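Local coordinates for coat protein (Sulfolobus turreted icosahedral virus, PDB 2BBD), which forms the icosahedral capsid shell of an archaeal virus as its major coat protein, with a structure that points to common ancestry with eukaryotic and bacterial viruses, at residues E175-P189 against Y306-L320. Numbering follows the deposited sequence.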
loop_
_atom_site.group_PDB
_atom_site.type_symbol
_atom_site.label_atom_id
_atom_site.label_comp_id
_atom_site.label_asym_id
_atom_site.label_seq_id
_atom_site.Cartn_x
_atom_site.Cartn_y
_atom_site.Cartn_z
ATOM N N GLU A 175 10.216 -24.542 8.035
ATOM C CA GLU A 175 9.964 -23.866 6.763
ATOM C C GLU A 175 10.718 -22.548 6.572
ATOM O O GLU A 175 11.287 -22.308 5.509
ATOM C CB GLU A 175 8.465 -23.631 6.586
ATOM C CG GLU A 175 7.662 -24.922 6.547
ATOM C CD GLU A 175 6.203 -24.710 6.170
ATOM O OE1 GLU A 175 5.437 -25.700 6.209
ATOM O OE2 GLU A 175 5.820 -23.568 5.832
HETATM N N MSE A 176 10.729 -21.698 7.593
HETATM C CA MSE A 176 11.414 -20.410 7.497
HETATM C C MSE A 176 12.192 -20.082 8.760
HETATM O O MSE A 176 12.035 -20.740 9.786
HETATM C CB MSE A 176 10.411 -19.273 7.284
HETATM C CG MSE A 176 9.405 -19.457 6.174
HETATM SE SE MSE A 176 8.261 -17.861 6.108
HETATM C CE MSE A 176 7.870 -17.833 4.203
ATOM N N PRO A 177 13.043 -19.044 8.700
ATOM C CA PRO A 177 13.808 -18.678 9.892
ATOM C C PRO A 177 12.835 -18.323 11.015
ATOM O O PRO A 177 11.733 -17.818 10.761
ATOM C CB PRO A 177 14.619 -17.471 9.425
ATOM C CG PRO A 177 14.846 -17.765 7.977
ATOM C CD PRO A 177 13.500 -18.283 7.523
ATOM N N LEU A 178 13.240 -18.598 12.253
ATOM C CA LEU A 178 12.419 -18.311 13.424
ATOM C C LEU A 178 12.095 -16.821 13.535
ATOM O O LEU A 178 10.959 -16.452 13.820
ATOM C CB LEU A 178 13.146 -18.761 14.697
ATOM C CG LEU A 178 12.416 -18.583 16.032
ATOM C CD1 LEU A 178 11.263 -19.581 16.119
ATOM C CD2 LEU A 178 13.398 -18.810 17.186
ATOM N N ALA A 179 13.102 -15.978 13.312
ATOM C CA ALA A 179 12.948 -14.526 13.406
ATOM C C ALA A 179 12.322 -13.885 12.166
ATOM O O ALA A 179 12.638 -12.742 11.820
ATOM C CB ALA A 179 14.310 -13.881 13.679
ATOM N N THR A 180 11.425 -14.605 11.506
ATOM C CA THR A 180 10.795 -14.087 10.305
ATOM C C THR A 180 9.581 -13.183 10.540
ATOM O O THR A 180 8.655 -13.533 11.275
ATOM C CB THR A 180 10.360 -15.241 9.367
ATOM O OG1 THR A 180 11.523 -15.890 8.835
ATOM C CG2 THR A 180 9.502 -14.704 8.210
ATOM N N VAL A 181 9.608 -12.017 9.900
ATOM C CA VAL A 181 8.507 -11.070 9.957
ATOM C C VAL A 181 7.946 -11.001 8.534
ATOM O O VAL A 181 8.638 -10.580 7.607
ATOM C CB VAL A 181 8.970 -9.652 10.380
ATOM C CG1 VAL A 181 7.780 -8.702 10.385
ATOM C CG2 VAL A 181 9.607 -9.697 11.761
ATOM N N LEU A 182 6.700 -11.427 8.370
ATOM C CA LEU A 182 6.041 -11.420 7.066
ATOM C C LEU A 182 5.078 -10.246 6.891
ATOM O O LEU A 182 4.104 -10.120 7.630
ATOM C CB LEU A 182 5.245 -12.712 6.864
ATOM C CG LEU A 182 6.005 -14.037 6.835
ATOM C CD1 LEU A 182 5.020 -15.183 6.630
ATOM C CD2 LEU A 182 7.035 -14.003 5.717
ATOM N N PRO A 183 5.339 -9.372 5.910
ATOM C CA PRO A 183 4.429 -8.246 5.711
ATOM C C PRO A 183 3.076 -8.760 5.226
ATOM O O PRO A 183 3.005 -9.769 4.524
ATOM C CB PRO A 183 5.151 -7.400 4.663
ATOM C CG PRO A 183 5.918 -8.428 3.876
ATOM C CD PRO A 183 6.467 -9.313 4.964
ATOM N N LYS A 184 2.008 -8.090 5.651
ATOM C CA LYS A 184 0.645 -8.437 5.253
ATOM C C LYS A 184 -0.062 -7.105 4.982
ATOM O O LYS A 184 -0.854 -6.620 5.790
ATOM C CB LYS A 184 -0.066 -9.199 6.367
ATOM C CG LYS A 184 -1.426 -9.755 5.959
ATOM C CD LYS A 184 -2.133 -10.376 7.148
ATOM C CE LYS A 184 -3.448 -11.027 6.749
ATOM N NZ LYS A 184 -3.244 -12.209 5.859
ATOM N N VAL A 185 0.255 -6.520 3.832
ATOM C CA VAL A 185 -0.286 -5.231 3.414
ATOM C C VAL A 185 -1.496 -5.429 2.512
ATOM O O VAL A 185 -1.363 -5.730 1.329
ATOM C CB VAL A 185 0.809 -4.438 2.686
ATOM C CG1 VAL A 185 0.311 -3.057 2.305
ATOM C CG2 VAL A 185 2.045 -4.349 3.587
ATOM N N ILE A 186 -2.680 -5.243 3.084
ATOM C CA ILE A 186 -3.919 -5.461 2.356
ATOM C C ILE A 186 -4.831 -4.238 2.324
ATOM O O ILE A 186 -4.992 -3.542 3.329
ATOM C CB ILE A 186 -4.722 -6.618 2.993
ATOM C CG1 ILE A 186 -3.815 -7.831 3.238
ATOM C CG2 ILE A 186 -5.893 -6.977 2.102
ATOM C CD1 ILE A 186 -3.264 -8.481 1.968
ATOM N N GLU A 187 -5.437 -3.988 1.166
ATOM C CA GLU A 187 -6.351 -2.865 1.040
ATOM C C GLU A 187 -7.777 -3.400 1.083
ATOM O O GLU A 187 -8.134 -4.303 0.325
ATOM C CB GLU A 187 -6.117 -2.099 -0.269
ATOM C CG GLU A 187 -6.781 -0.735 -0.266
ATOM C CD GLU A 187 -6.517 0.066 -1.526
ATOM O OE1 GLU A 187 -6.384 1.299 -1.423
ATOM O OE2 GLU A 187 -6.454 -0.526 -2.617
ATOM N N ILE A 188 -8.588 -2.841 1.974
ATOM C CA ILE A 188 -9.972 -3.261 2.136
ATOM C C ILE A 188 -10.924 -2.089 1.964
ATOM O O ILE A 188 -10.835 -1.084 2.674
ATOM C CB ILE A 188 -10.201 -3.880 3.527
ATOM C CG1 ILE A 188 -9.189 -5.002 3.761
ATOM C CG2 ILE A 188 -11.632 -4.412 3.627
ATOM C CD1 ILE A 188 -9.266 -5.596 5.142
ATOM N N PRO A 189 -11.853 -2.202 1.007
ATOM C CA PRO A 189 -12.816 -1.132 0.753
ATOM C C PRO A 189 -14.091 -1.268 1.576
ATOM O O PRO A 189 -14.368 -2.321 2.142
ATOM C CB PRO A 189 -13.095 -1.291 -0.729
ATOM C CG PRO A 189 -13.134 -2.803 -0.870
ATOM C CD PRO A 189 -11.946 -3.255 -0.026
ATOM N N TYR A 306 -11.671 3.657 1.463
ATOM C CA TYR A 306 -10.612 2.697 1.205
ATOM C C TYR A 306 -9.583 2.702 2.308
ATOM O O TYR A 306 -9.040 3.745 2.663
ATOM C CB TYR A 306 -9.961 3.009 -0.132
ATOM C CG TYR A 306 -10.944 2.846 -1.252
ATOM C CD1 TYR A 306 -11.240 1.583 -1.764
ATOM C CD2 TYR A 306 -11.642 3.943 -1.746
ATOM C CE1 TYR A 306 -12.204 1.422 -2.736
ATOM C CE2 TYR A 306 -12.610 3.795 -2.711
ATOM C CZ TYR A 306 -12.892 2.534 -3.207
ATOM O OH TYR A 306 -13.873 2.390 -4.159
ATOM N N SER A 307 -9.328 1.518 2.852
ATOM C CA SER A 307 -8.369 1.366 3.927
ATOM C C SER A 307 -7.225 0.423 3.537
ATOM O O SER A 307 -7.436 -0.771 3.293
ATOM C CB SER A 307 -9.076 0.830 5.168
ATOM O OG SER A 307 -8.161 0.598 6.212
ATOM N N LEU A 308 -6.019 0.972 3.470
ATOM C CA LEU A 308 -4.839 0.183 3.136
ATOM C C LEU A 308 -4.078 -0.062 4.435
ATOM O O LEU A 308 -3.499 0.863 5.028
ATOM C CB LEU A 308 -3.963 0.930 2.125
ATOM C CG LEU A 308 -2.791 0.150 1.508
ATOM C CD1 LEU A 308 -2.293 0.882 0.269
ATOM C CD2 LEU A 308 -1.673 -0.007 2.512
ATOM N N TYR A 309 -4.092 -1.315 4.871
ATOM C CA TYR A 309 -3.427 -1.716 6.108
ATOM C C TYR A 309 -1.982 -2.163 5.975
ATOM O O TYR A 309 -1.678 -3.164 5.319
ATOM C CB TYR A 309 -4.212 -2.843 6.761
ATOM C CG TYR A 309 -5.566 -2.423 7.250
ATOM C CD1 TYR A 309 -5.697 -1.619 8.378
ATOM C CD2 TYR A 309 -6.718 -2.854 6.605
ATOM C CE1 TYR A 309 -6.947 -1.266 8.854
ATOM C CE2 TYR A 309 -7.969 -2.507 7.069
ATOM C CZ TYR A 309 -8.079 -1.717 8.194
ATOM O OH TYR A 309 -9.321 -1.390 8.667
ATOM N N VAL A 310 -1.082 -1.420 6.596
ATOM C CA VAL A 310 0.306 -1.816 6.567
ATOM C C VAL A 310 0.504 -2.633 7.840
ATOM O O VAL A 310 0.756 -2.080 8.909
ATOM C CB VAL A 310 1.248 -0.605 6.556
ATOM C CG1 VAL A 310 2.679 -1.080 6.587
ATOM C CG2 VAL A 310 1.002 0.236 5.297
ATOM N N SER A 311 0.358 -3.949 7.710
ATOM C CA SER A 311 0.497 -4.874 8.829
ATOM C C SER A 311 1.529 -5.972 8.541
ATOM O O SER A 311 2.034 -6.094 7.424
ATOM C CB SER A 311 -0.854 -5.537 9.124
ATOM O OG SER A 311 -1.862 -4.582 9.423
ATOM N N TYR A 312 1.840 -6.764 9.566
ATOM C CA TYR A 312 2.771 -7.879 9.436
ATOM C C TYR A 312 2.362 -9.015 10.370
ATOM O O TYR A 312 1.574 -8.823 11.298
ATOM C CB TYR A 312 4.211 -7.451 9.728
ATOM C CG TYR A 312 4.433 -6.808 11.076
ATOM C CD1 TYR A 312 4.228 -5.439 11.258
ATOM C CD2 TYR A 312 4.865 -7.565 12.168
ATOM C CE1 TYR A 312 4.450 -4.840 12.484
ATOM C CE2 TYR A 312 5.094 -6.969 13.409
ATOM C CZ TYR A 312 4.880 -5.606 13.558
ATOM O OH TYR A 312 5.076 -5.004 14.779
ATOM N N VAL A 313 2.897 -10.201 10.106
ATOM C CA VAL A 313 2.583 -11.377 10.895
ATOM C C VAL A 313 3.859 -12.143 11.182
ATOM O O VAL A 313 4.768 -12.184 10.347
ATOM C CB VAL A 313 1.624 -12.324 10.129
ATOM C CG1 VAL A 313 1.439 -13.625 10.905
ATOM C CG2 VAL A 313 0.290 -11.650 9.907
ATOM N N LEU A 314 3.927 -12.734 12.370
ATOM C CA LEU A 314 5.079 -13.543 12.763
ATOM C C LEU A 314 4.635 -14.988 12.600
ATOM O O LEU A 314 3.786 -15.471 13.346
ATOM C CB LEU A 314 5.456 -13.296 14.221
ATOM C CG LEU A 314 5.703 -11.851 14.652
ATOM C CD1 LEU A 314 6.341 -11.873 16.036
ATOM C CD2 LEU A 314 6.614 -11.142 13.668
ATOM N N PRO A 315 5.197 -15.695 11.613
ATOM C CA PRO A 315 4.812 -17.092 11.392
ATOM C C PRO A 315 5.065 -18.005 12.595
ATOM O O PRO A 315 4.418 -19.035 12.740
ATOM C CB PRO A 315 5.626 -17.480 10.157
ATOM C CG PRO A 315 6.853 -16.631 10.282
ATOM C CD PRO A 315 6.289 -15.295 10.709
ATOM N N TYR A 316 5.987 -17.607 13.462
ATOM C CA TYR A 316 6.326 -18.384 14.651
ATOM C C TYR A 316 6.111 -17.536 15.903
ATOM O O TYR A 316 6.869 -17.629 16.872
ATOM C CB TYR A 316 7.788 -18.837 14.574
ATOM C CG TYR A 316 8.100 -19.587 13.301
ATOM C CD1 TYR A 316 8.985 -19.064 12.356
ATOM C CD2 TYR A 316 7.465 -20.794 13.012
ATOM C CE1 TYR A 316 9.224 -19.725 11.151
ATOM C CE2 TYR A 316 7.698 -21.460 11.812
ATOM C CZ TYR A 316 8.576 -20.920 10.887
ATOM O OH TYR A 316 8.786 -21.575 9.696
ATOM N N TYR A 317 5.073 -16.704 15.858
ATOM C CA TYR A 317 4.707 -15.806 16.952
ATOM C C TYR A 317 4.846 -16.462 18.329
ATOM O O TYR A 317 5.613 -16.004 19.171
ATOM C CB TYR A 317 3.261 -15.344 16.760
ATOM C CG TYR A 317 2.800 -14.308 17.760
ATOM C CD1 TYR A 317 3.095 -12.958 17.577
ATOM C CD2 TYR A 317 2.067 -14.679 18.890
ATOM C CE1 TYR A 317 2.667 -12.001 18.491
ATOM C CE2 TYR A 317 1.637 -13.727 19.812
ATOM C CZ TYR A 317 1.941 -12.393 19.604
ATOM O OH TYR A 317 1.518 -11.443 20.500
ATOM N N ASP A 318 4.090 -17.534 18.538
ATOM C CA ASP A 318 4.094 -18.269 19.799
ATOM C C ASP A 318 5.494 -18.637 20.286
ATOM O O ASP A 318 5.894 -18.231 21.378
ATOM C CB ASP A 318 3.223 -19.521 19.663
ATOM C CG ASP A 318 1.759 -19.179 19.472
ATOM O OD1 ASP A 318 0.985 -20.050 19.027
ATOM O OD2 ASP A 318 1.380 -18.028 19.774
ATOM N N GLN A 319 6.236 -19.396 19.485
ATOM C CA GLN A 319 7.592 -19.779 19.860
ATOM C C GLN A 319 8.385 -18.582 20.386
ATOM O O GLN A 319 9.000 -18.659 21.452
ATOM C CB GLN A 319 8.333 -20.395 18.667
ATOM C CG GLN A 319 7.832 -21.769 18.255
ATOM C CD GLN A 319 8.775 -22.466 17.285
ATOM O OE1 GLN A 319 8.917 -22.059 16.131
ATOM N NE2 GLN A 319 9.432 -23.520 17.756
ATOM N N LEU A 320 8.366 -17.477 19.644
ATOM C CA LEU A 320 9.093 -16.277 20.051
ATOM C C LEU A 320 8.613 -15.733 21.390
ATOM O O LEU A 320 9.376 -15.095 22.119
ATOM C CB LEU A 320 8.953 -15.185 18.992
ATOM C CG LEU A 320 9.724 -15.389 17.686
ATOM C CD1 LEU A 320 9.265 -14.364 16.667
ATOM C CD2 LEU A 320 11.219 -15.263 17.938
HETATM O O HOH W 1 8.257 -15.516 13.257
#
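The ring of Y316 lies along the loop at M176-L178, and its OH accepts a hydrogen bond from M176 N (2.9 Å, N-H...O 148°). With CG anti to the carbonyl carbon (chi1 -54°), the ring reaches this loop and sets its edge against the carbonyls of P177 and L178; CE1 is 3.2 Å from P177 O. P315 CB sits over the centre of one ring face. L178 CD1 packs on Y316 CB, while L178 CG lies 4.0 Å from L320 CD2, the two leucines pointing opposite ways. One water donates to L178 O and T180 O and accepts from Y316 N. T180 OG1 donates to P177 O (2.7 Å), pinning the type I turn P177-T180. Beyond it, 182-189 and 306-313 run antiparallel: L182 and V313 exchange two bonds, as do I188 and S307; of the I186-Y309 pair, Y309 N to I186 O is sound and the return bond is weak. V185 CG1 meets L308 CD2 at 3.6 Å on one sheet face; on the other, I188 CD1 approaches the Y309 ring obliquely. Farther out, E187 OE1 and OE2 hydrogen-bond Y217 and S78. Strands 72-78 and 210-219 flank the pair, inside a sheet linking two halves consistent with a double jelly roll. Y316 OH, also bonded to D173, thus ties the loop to the turn after 306-313, where water replaces direct backbone pairing.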